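Local structure of putative histidinol-phosphate aminotransferase (Erwinia carotovora atroseptica, 3LY1) at residues V178-A183 and F191-P196; E184-P189 and P289-F294. The protein binds pyridoxal 5'-phosphate and is probably a transaminase of the histidinol-phosphate aminotransferase subfamily, within the class-II aminotransferases. All coordinates share one frame; numbering follows the deposited sequence.

Interaction 1. Residues V178-A183 and F191-P196; sequences VDEAYA and FRSISP. With PLP (pyridoxal-5'-phosphate), chain E.
Strand 174-179 ends at D179 and the chain folds into a type I beta turn from E180 to A183, closed by A183 N to E180 O at 3.1 Å, while 191-196 passes alongside with the CA atoms of V178 and I194 7.6 Å apart. E180 makes the main link. Its side chain is extended beyond CG, and the carboxylate meets the other segment with both oxygens, each through its syn lone pair: OE1 accepts from S193 OG at 2.7 Å, and OE2 accepts from I194 N at 3.0 Å in a nearly straight bond (166°). A water bridges OE2 and R192 O. S193 OG, anti to the backbone N, also accepts from S195 N and so caps the turn that leads into helix 195-199. I194 CG2 sits against V178 CB at 4.0 Å, the side chains crossing at about a right angle, and A183 CB meets F191 CZ. The strand end and the turn also reach the cofactor. D179 OD2 accepts from PLP N1 at 2.7 Å, which should favour a protonated pyridine, and bonds Y146 OH; OD1 takes A181 N through its anti lone pair in an Asx turn, so bonds to both oxygens limit the carboxylate's rotation. PLP O3 lies at the Y182 ring edge, hydrogen-bonded to Y182 OH at 2.5 Å. An aspartate at the pyridine nitrogen and a tyrosine at O3 are characteristic of the fold-type I aminotransferase active site.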
ATOM      1  N   VAL A 178     -11.262  -1.745  16.571  1.00 11.66           N
ATOM      2  CA  VAL A 178     -10.740  -0.862  17.582  1.00 12.89           C
ATOM      3  C   VAL A 178      -9.421  -0.292  17.081  1.00 13.20           C
ATOM      4  O   VAL A 178      -8.480  -1.042  16.807  1.00 14.44           O
ATOM      5  CB  VAL A 178     -10.516  -1.572  18.969  1.00 11.44           C
ATOM      6  CG1 VAL A 178     -10.159  -0.562  20.047  1.00 12.54           C
ATOM      7  CG2 VAL A 178     -11.756  -2.412  19.389  1.00 13.39           C
ATOM      8  N   ASP A 179      -9.385   1.035  16.932  1.00 13.57           N
ATOM      9  CA  ASP A 179      -8.296   1.753  16.268  1.00 13.67           C
ATOM     10  C   ASP A 179      -7.473   2.446  17.332  1.00 14.49           C
ATOM     11  O   ASP A 179      -7.888   3.461  17.887  1.00 14.89           O
ATOM     12  CB  ASP A 179      -8.892   2.724  15.208  1.00 13.84           C
ATOM     13  CG  ASP A 179      -7.839   3.462  14.386  1.00 14.86           C
ATOM     14  OD1 ASP A 179      -6.628   3.510  14.814  1.00 14.01           O
ATOM     15  OD2 ASP A 179      -8.245   4.030  13.299  1.00 13.46           O
ATOM     16  N   GLU A 180      -6.303   1.874  17.627  1.00 13.57           N
ATOM     17  CA  GLU A 180      -5.447   2.378  18.675  1.00 13.06           C
ATOM     18  C   GLU A 180      -4.217   3.074  18.122  1.00 13.07           C
ATOM     19  O   GLU A 180      -3.140   2.982  18.704  1.00 13.63           O
ATOM     20  CB  GLU A 180      -5.080   1.236  19.604  1.00 13.33           C
ATOM     21  CG  GLU A 180      -6.332   0.642  20.322  1.00 14.22           C
ATOM     22  CD  GLU A 180      -6.025  -0.452  21.370  1.00 16.04           C
ATOM     23  OE1 GLU A 180      -4.835  -0.789  21.633  1.00 15.95           O
ATOM     24  OE2 GLU A 180      -7.019  -0.968  21.943  1.00 16.37           O
ATOM     25  N   ALA A 181      -4.391   3.798  17.008  1.00 13.88           N
ATOM     26  CA  ALA A 181      -3.327   4.596  16.378  1.00 12.96           C
ATOM     27  C   ALA A 181      -2.524   5.373  17.406  1.00 14.08           C
ATOM     28  O   ALA A 181      -1.299   5.356  17.362  1.00 14.63           O
ATOM     29  CB  ALA A 181      -3.931   5.556  15.326  1.00 13.03           C
ATOM     30  N   TYR A 182      -3.201   6.046  18.347  1.00 14.17           N
ATOM     31  CA  TYR A 182      -2.510   6.965  19.271  1.00 14.56           C
ATOM     32  C   TYR A 182      -2.245   6.416  20.675  1.00 15.02           C
ATOM     33  O   TYR A 182      -1.942   7.186  21.599  1.00 15.86           O
ATOM     34  CB  TYR A 182      -3.279   8.295  19.373  1.00 13.95           C
ATOM     35  CG  TYR A 182      -3.508   8.969  18.028  1.00 14.39           C
ATOM     36  CD1 TYR A 182      -2.529   9.732  17.416  1.00 14.08           C
ATOM     37  CD2 TYR A 182      -4.711   8.825  17.372  1.00 12.88           C
ATOM     38  CE1 TYR A 182      -2.753  10.304  16.149  1.00 13.40           C
ATOM     39  CE2 TYR A 182      -4.943   9.415  16.131  1.00 13.70           C
ATOM     40  CZ  TYR A 182      -3.958  10.148  15.525  1.00 15.56           C
ATOM     41  OH  TYR A 182      -4.189  10.706  14.269  1.00 15.32           O
ATOM     42  N   ALA A 183      -2.370   5.109  20.851  1.00 14.58           N
ATOM     43  CA  ALA A 183      -2.494   4.525  22.203  1.00 14.99           C
ATOM     44  C   ALA A 183      -1.227   4.674  23.058  1.00 14.83           C
ATOM     45  O   ALA A 183      -1.327   4.847  24.258  1.00 14.14           O
ATOM     46  CB  ALA A 183      -2.905   3.067  22.132  1.00 15.45           C
ATOM     47  N   PHE A 191      -7.630   3.761  30.552  1.00 14.97           N
ATOM     48  CA  PHE A 191      -7.379   3.234  29.215  1.00 15.48           C
ATOM     49  C   PHE A 191      -6.630   1.913  29.299  1.00 16.00           C
ATOM     50  O   PHE A 191      -5.665   1.794  30.054  1.00 16.26           O
ATOM     51  CB  PHE A 191      -6.522   4.195  28.367  1.00 14.81           C
ATOM     52  CG  PHE A 191      -6.101   3.588  27.031  1.00 14.54           C
ATOM     53  CD1 PHE A 191      -6.934   3.672  25.944  1.00 15.15           C
ATOM     54  CD2 PHE A 191      -4.921   2.898  26.895  1.00 15.50           C
ATOM     55  CE1 PHE A 191      -6.575   3.099  24.727  1.00 16.49           C
ATOM     56  CE2 PHE A 191      -4.552   2.305  25.694  1.00 14.76           C
ATOM     57  CZ  PHE A 191      -5.390   2.415  24.597  1.00 16.54           C
ATOM     58  N   ARG A 192      -7.082   0.959  28.486  1.00 16.40           N
ATOM     59  CA  ARG A 192      -6.443  -0.346  28.323  0.50 16.53           C
ATOM     60  C   ARG A 192      -6.456  -0.739  26.845  1.00 16.13           C
ATOM     61  O   ARG A 192      -7.487  -0.603  26.186  1.00 17.38           O
ATOM     62  CB  ARG A 192      -7.194  -1.416  29.153  0.50 16.36           C
ATOM     63  CG  ARG A 192      -6.476  -1.861  30.407  0.50 16.56           C
ATOM     64  CD  ARG A 192      -7.367  -2.199  31.597  0.50 17.20           C
ATOM     65  NE  ARG A 192      -8.716  -2.726  31.365  0.50 16.70           N
ATOM     66  CZ  ARG A 192      -9.730  -2.456  32.186  0.50 16.76           C
ATOM     67  NH1 ARG A 192      -9.527  -1.655  33.221  0.50 17.21           N
ATOM     68  NH2 ARG A 192     -10.947  -2.943  31.977  0.50 16.56           N
ATOM     69  N   SER A 193      -5.326  -1.219  26.317  1.00 16.06           N
ATOM     70  CA  SER A 193      -5.339  -1.824  24.965  1.00 15.93           C
ATOM     71  C   SER A 193      -6.265  -3.052  24.957  1.00 15.29           C
ATOM     72  O   SER A 193      -6.362  -3.812  25.951  1.00 15.06           O
ATOM     73  CB  SER A 193      -3.951  -2.210  24.450  1.00 15.69           C
ATOM     74  OG  SER A 193      -4.048  -2.883  23.188  1.00 18.03           O
ATOM     75  N   ILE A 194      -6.982  -3.219  23.852  1.00 14.33           N
ATOM     76  CA  ILE A 194      -7.879  -4.346  23.681  1.00 14.56           C
ATOM     77  C   ILE A 194      -7.112  -5.611  23.334  1.00 14.49           C
ATOM     78  O   ILE A 194      -7.670  -6.698  23.324  1.00 15.39           O
ATOM     79  CB  ILE A 194      -8.963  -4.036  22.626  1.00 14.02           C
ATOM     80  CG1 ILE A 194     -10.204  -4.920  22.846  1.00 16.48           C
ATOM     81  CG2 ILE A 194      -8.434  -4.115  21.166  1.00 12.84           C
ATOM     82  CD1 ILE A 194     -11.057  -4.462  23.984  1.00 18.28           C
ATOM     83  N   SER A 195      -5.838  -5.467  23.032  1.00 14.28           N
ATOM     84  CA  SER A 195      -5.002  -6.584  22.606  1.00 15.98           C
ATOM     85  C   SER A 195      -5.100  -7.894  23.419  1.00 16.23           C
ATOM     86  O   SER A 195      -5.184  -8.980  22.815  1.00 15.68           O
ATOM     87  CB  SER A 195      -3.534  -6.140  22.511  1.00 15.32           C
ATOM     88  OG  SER A 195      -2.790  -7.114  21.811  1.00 19.17           O
ATOM     89  N   PRO A 196      -5.092  -7.812  24.773  1.00 16.74           N
ATOM     90  CA  PRO A 196      -5.172  -9.082  25.487  1.00 16.62           C
ATOM     91  C   PRO A 196      -6.480  -9.872  25.225  1.00 16.28           C
ATOM     92  O   PRO A 196      -6.455 -11.096  25.327  1.00 15.39           O
ATOM     93  CB  PRO A 196      -5.024  -8.675  26.950  1.00 17.64           C
ATOM     94  CG  PRO A 196      -4.222  -7.426  26.900  1.00 18.52           C
ATOM     95  CD  PRO A 196      -4.777  -6.709  25.689  1.00 16.71           C
TER
HETATM   96  N1  PLP E 500      -6.524   5.885  12.494  1.00 22.27           N
HETATM   97  C2  PLP E 500      -6.582   7.143  13.058  1.00 23.66           C
HETATM   98  C2A PLP E 500      -7.445   7.349  14.278  1.00 21.62           C
HETATM   99  C3  PLP E 500      -5.867   8.178  12.454  1.00 23.38           C
HETATM  100  O3  PLP E 500      -5.939   9.420  12.997  1.00 23.50           O
HETATM  101  C4  PLP E 500      -5.104   7.924  11.293  1.00 29.17           C
HETATM  102  C4A PLP E 500      -4.223   8.995  10.705  1.00 33.61           C
HETATM  103  O4A PLP E 500      -4.761  10.073  10.511  1.00 41.58           O
HETATM  104  C5  PLP E 500      -5.069   6.642  10.731  1.00 23.83           C
HETATM  105  C6  PLP E 500      -5.810   5.638  11.356  1.00 22.61           C
HETATM  106  C5A PLP E 500      -4.281   6.319   9.480  1.00 26.61           C
HETATM  107  O4P PLP E 500      -2.859   6.510   9.601  1.00 24.18           O
HETATM  108  P   PLP E 500      -1.831   5.607   8.778  1.00 23.16           P
HETATM  109  O1P PLP E 500      -2.392   5.169   7.462  1.00 23.75           O
HETATM  110  O2P PLP E 500      -1.577   4.469   9.730  1.00 25.58           O
HETATM  111  O3P PLP E 500      -0.639   6.542   8.653  1.00 27.13           O
HETATM  112  O   HOH W   1      -8.663   0.259  23.664  1.00 21.02           O

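Interaction 2. Residues E184-P189 and P289-F294; sequences EFVNDP and PSEGNF
E291 has the most surface buried here, followed by F185 and N293. Bent at chi2, the E291 side chain folds back so that its carboxylate reaches the backbone of the opposing loop. OE1 alone accepts two successive amides: N187 N at 2.7 Å, met nearly along the C-O axis, and D188 N at 3.0 Å, which approaches from above the carboxylate plane. One water adds a weak bond to OE1 while linking N187 ND2 with S290 O; N187 also bonds K266 NZ through OD1 and D270 OD1 through ND2. Another water joins E291 OE2 to D188 OD2, 4.4 Å apart, and the salt bridge of D188 to R190 probably eases their repulsion. The V186 side chain crosses the glutamate's at about a right angle, V186 CG1 lying 3.6 Å from E291 OE1. Farther along, F185 turns its ring toward G292 and N293. N293 CB lies over one face, 3.9 Å from the F185 ring centroid and 17° off the normal, a CH-pi contact, and the amide plane follows at 26° to the ring, stacked on it. The amide's ND2 is itself bonded to N24 O. G292 CA comes within 3.9 Å of F185 CB. The contact thus joins two nearly antiparallel loops (162°), one leaving the seven-stranded mixed sheet after strand 174-179, the other entering the two-stranded sheet 294-298/327-331, consistent with the junction of large and small domains in a fold-type I aminotransferase.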
ATOM      1  N   GLU A 184      -0.047   4.675  22.454  1.00 14.99           N
ATOM      2  CA  GLU A 184       1.180   4.802  23.248  1.00 15.96           C
ATOM      3  C   GLU A 184       1.397   6.164  23.938  1.00 16.35           C
ATOM      4  O   GLU A 184       2.202   6.279  24.860  1.00 17.41           O
ATOM      5  CB  GLU A 184       2.407   4.421  22.410  1.00 16.97           C
ATOM      6  CG  GLU A 184       2.452   2.932  21.999  1.00 17.17           C
ATOM      7  CD  GLU A 184       1.706   2.591  20.703  1.00 20.23           C
ATOM      8  OE1 GLU A 184       0.952   3.427  20.172  1.00 19.60           O
ATOM      9  OE2 GLU A 184       1.867   1.450  20.218  1.00 23.10           O
ATOM     10  N   PHE A 185       0.674   7.185  23.515  1.00 17.15           N
ATOM     11  CA  PHE A 185       0.742   8.502  24.137  1.00 16.04           C
ATOM     12  C   PHE A 185      -0.094   8.594  25.414  1.00 16.56           C
ATOM     13  O   PHE A 185       0.020   9.581  26.141  1.00 17.40           O
ATOM     14  CB  PHE A 185       0.224   9.554  23.157  1.00 16.03           C
ATOM     15  CG  PHE A 185       1.084   9.744  21.946  1.00 15.89           C
ATOM     16  CD1 PHE A 185       2.328  10.328  22.046  1.00 16.28           C
ATOM     17  CD2 PHE A 185       0.619   9.402  20.693  1.00 14.06           C
ATOM     18  CE1 PHE A 185       3.120  10.520  20.923  1.00 16.26           C
ATOM     19  CE2 PHE A 185       1.387   9.589  19.571  1.00 14.63           C
ATOM     20  CZ  PHE A 185       2.651  10.150  19.676  1.00 14.04           C
ATOM     21  N   VAL A 186      -0.964   7.602  25.662  1.00 17.05           N
ATOM     22  CA  VAL A 186      -2.011   7.727  26.682  1.00 16.93           C
ATOM     23  C   VAL A 186      -1.407   7.772  28.095  1.00 17.64           C
ATOM     24  O   VAL A 186      -0.471   7.034  28.403  1.00 17.82           O
ATOM     25  CB  VAL A 186      -3.070   6.580  26.602  1.00 16.10           C
ATOM     26  CG1 VAL A 186      -3.959   6.628  27.839  1.00 16.27           C
ATOM     27  CG2 VAL A 186      -3.955   6.670  25.282  1.00 15.76           C
ATOM     28  N   ASN A 187      -1.933   8.673  28.931  1.00 18.60           N
ATOM     29  CA  ASN A 187      -1.574   8.721  30.367  1.00 19.49           C
ATOM     30  C   ASN A 187      -2.709   8.216  31.267  1.00 19.69           C
ATOM     31  O   ASN A 187      -2.474   7.770  32.359  1.00 20.33           O
ATOM     32  CB  ASN A 187      -1.177  10.155  30.751  1.00 19.36           C
ATOM     33  CG  ASN A 187       0.219  10.517  30.241  1.00 20.64           C
ATOM     34  OD1 ASN A 187       1.209   9.920  30.666  1.00 21.82           O
ATOM     35  ND2 ASN A 187       0.294  11.449  29.287  1.00 21.57           N
ATOM     36  N   ASP A 188      -3.940   8.293  30.799  1.00 18.42           N
ATOM     37  CA  ASP A 188      -5.107   7.940  31.621  1.00 18.63           C
ATOM     38  C   ASP A 188      -5.094   6.437  31.979  1.00 18.75           C
ATOM     39  O   ASP A 188      -5.121   5.598  31.086  1.00 18.62           O
ATOM     40  CB  ASP A 188      -6.363   8.296  30.826  1.00 18.63           C
ATOM     41  CG  ASP A 188      -7.627   8.320  31.663  1.00 18.62           C
ATOM     42  OD1 ASP A 188      -7.746   7.497  32.584  1.00 18.91           O
ATOM     43  OD2 ASP A 188      -8.522   9.159  31.350  1.00 17.59           O
ATOM     44  N   PRO A 189      -5.093   6.090  33.283  1.00 18.13           N
ATOM     45  CA  PRO A 189      -5.079   4.670  33.660  1.00 17.79           C
ATOM     46  C   PRO A 189      -6.403   3.912  33.456  1.00 17.06           C
ATOM     47  O   PRO A 189      -6.391   2.699  33.617  1.00 16.63           O
ATOM     48  CB  PRO A 189      -4.734   4.714  35.156  1.00 18.42           C
ATOM     49  CG  PRO A 189      -5.314   6.000  35.605  1.00 18.30           C
ATOM     50  CD  PRO A 189      -5.023   6.958  34.481  1.00 18.79           C
ATOM     51  N   PRO A 289      -9.649  16.536  27.388  1.00 19.53           N
ATOM     52  CA  PRO A 289      -8.405  15.876  27.808  1.00 19.89           C
ATOM     53  C   PRO A 289      -7.740  15.240  26.571  1.00 20.16           C
ATOM     54  O   PRO A 289      -8.434  14.741  25.648  1.00 20.60           O
ATOM     55  CB  PRO A 289      -8.866  14.823  28.806  1.00 20.82           C
ATOM     56  CG  PRO A 289     -10.229  15.246  29.242  1.00 21.01           C
ATOM     57  CD  PRO A 289     -10.833  16.026  28.095  1.00 20.69           C
ATOM     58  N   SER A 290      -6.430  15.358  26.518  1.00 19.38           N
ATOM     59  CA  SER A 290      -5.624  14.979  25.371  1.00 19.67           C
ATOM     60  C   SER A 290      -4.820  13.773  25.792  1.00 18.92           C
ATOM     61  O   SER A 290      -4.026  13.847  26.722  1.00 19.97           O
ATOM     62  CB  SER A 290      -4.671  16.134  25.000  1.00 19.08           C
ATOM     63  OG  SER A 290      -3.733  15.750  24.024  1.00 20.82           O
ATOM     64  N   GLU A 291      -5.071  12.647  25.144  1.00 18.49           N
ATOM     65  CA  GLU A 291      -4.357  11.412  25.425  1.00 17.18           C
ATOM     66  C   GLU A 291      -3.539  10.931  24.214  1.00 16.97           C
ATOM     67  O   GLU A 291      -2.839   9.910  24.313  1.00 15.96           O
ATOM     68  CB  GLU A 291      -5.351  10.328  25.841  1.00 17.09           C
ATOM     69  CG  GLU A 291      -6.085  10.667  27.097  1.00 16.37           C
ATOM     70  CD  GLU A 291      -5.184  10.807  28.321  1.00 18.17           C
ATOM     71  OE1 GLU A 291      -4.125  10.154  28.395  1.00 19.10           O
ATOM     72  OE2 GLU A 291      -5.543  11.586  29.230  1.00 19.43           O
ATOM     73  N   GLY A 292      -3.652  11.668  23.103  1.00 15.58           N
ATOM     74  CA  GLY A 292      -2.882  11.459  21.883  1.00 16.43           C
ATOM     75  C   GLY A 292      -1.829  12.565  21.701  1.00 15.97           C
ATOM     76  O   GLY A 292      -1.349  13.119  22.673  1.00 16.19           O
ATOM     77  N   ASN A 293      -1.505  12.891  20.451  1.00 15.95           N
ATOM     78  CA  ASN A 293      -0.515  13.938  20.121  1.00 15.42           C
ATOM     79  C   ASN A 293      -1.188  15.176  19.491  1.00 16.08           C
ATOM     80  O   ASN A 293      -0.656  15.805  18.568  1.00 15.25           O
ATOM     81  CB  ASN A 293       0.633  13.356  19.257  1.00 16.26           C
ATOM     82  CG  ASN A 293       0.184  12.844  17.888  1.00 16.89           C
ATOM     83  OD1 ASN A 293      -1.002  12.731  17.614  1.00 16.19           O
ATOM     84  ND2 ASN A 293       1.162  12.546  17.016  1.00 17.18           N
ATOM     85  N   PHE A 294      -2.372  15.511  20.013  1.00 15.26           N
ATOM     86  CA  PHE A 294      -3.153  16.668  19.552  1.00 15.69           C
ATOM     87  C   PHE A 294      -4.162  17.093  20.626  1.00 15.58           C
ATOM     88  O   PHE A 294      -4.455  16.312  21.529  1.00 16.66           O
ATOM     89  CB  PHE A 294      -3.918  16.349  18.265  1.00 14.44           C
ATOM     90  CG  PHE A 294      -4.764  15.076  18.356  1.00 14.27           C
ATOM     91  CD1 PHE A 294      -4.195  13.838  18.097  1.00 15.84           C
ATOM     92  CD2 PHE A 294      -6.101  15.134  18.685  1.00 13.35           C
ATOM     93  CE1 PHE A 294      -4.940  12.674  18.176  1.00 14.37           C
ATOM     94  CE2 PHE A 294      -6.879  13.979  18.746  1.00 13.54           C
ATOM     95  CZ  PHE A 294      -6.289  12.742  18.509  1.00 14.56           C
TER
HETATM   96  O   HOH W   2      -2.368  12.852  28.584  1.00 19.46           O
HETATM   97  O   HOH W   3      -8.216  11.472  29.935  1.00 23.19           O

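Overall arrangement
Segment 184-189 of interaction 2 continues the connection between the two segments of interaction 1, and the centres of the interactions are 12 Å apart. They meet at two places. Y182, which reaches PLP from interaction 1, has its CE1 3.3 Å from N293 OD1 and stands edge-to-face with F294, Y182 CZ to F294 CE1 3.8 Å; F191 CB touches V186 CG1 at 3.6 Å. Both loops of interaction 2 therefore back the pocket: the side chain of N293, in 289-294, is about 8 Å from PLP, and that of F185, in 184-189, about 4 Å from that of K213. S77, S78, N152, T210 and S212 of the same chain, and Y48 of the second subunit, are also hydrogen-bonded to PLP.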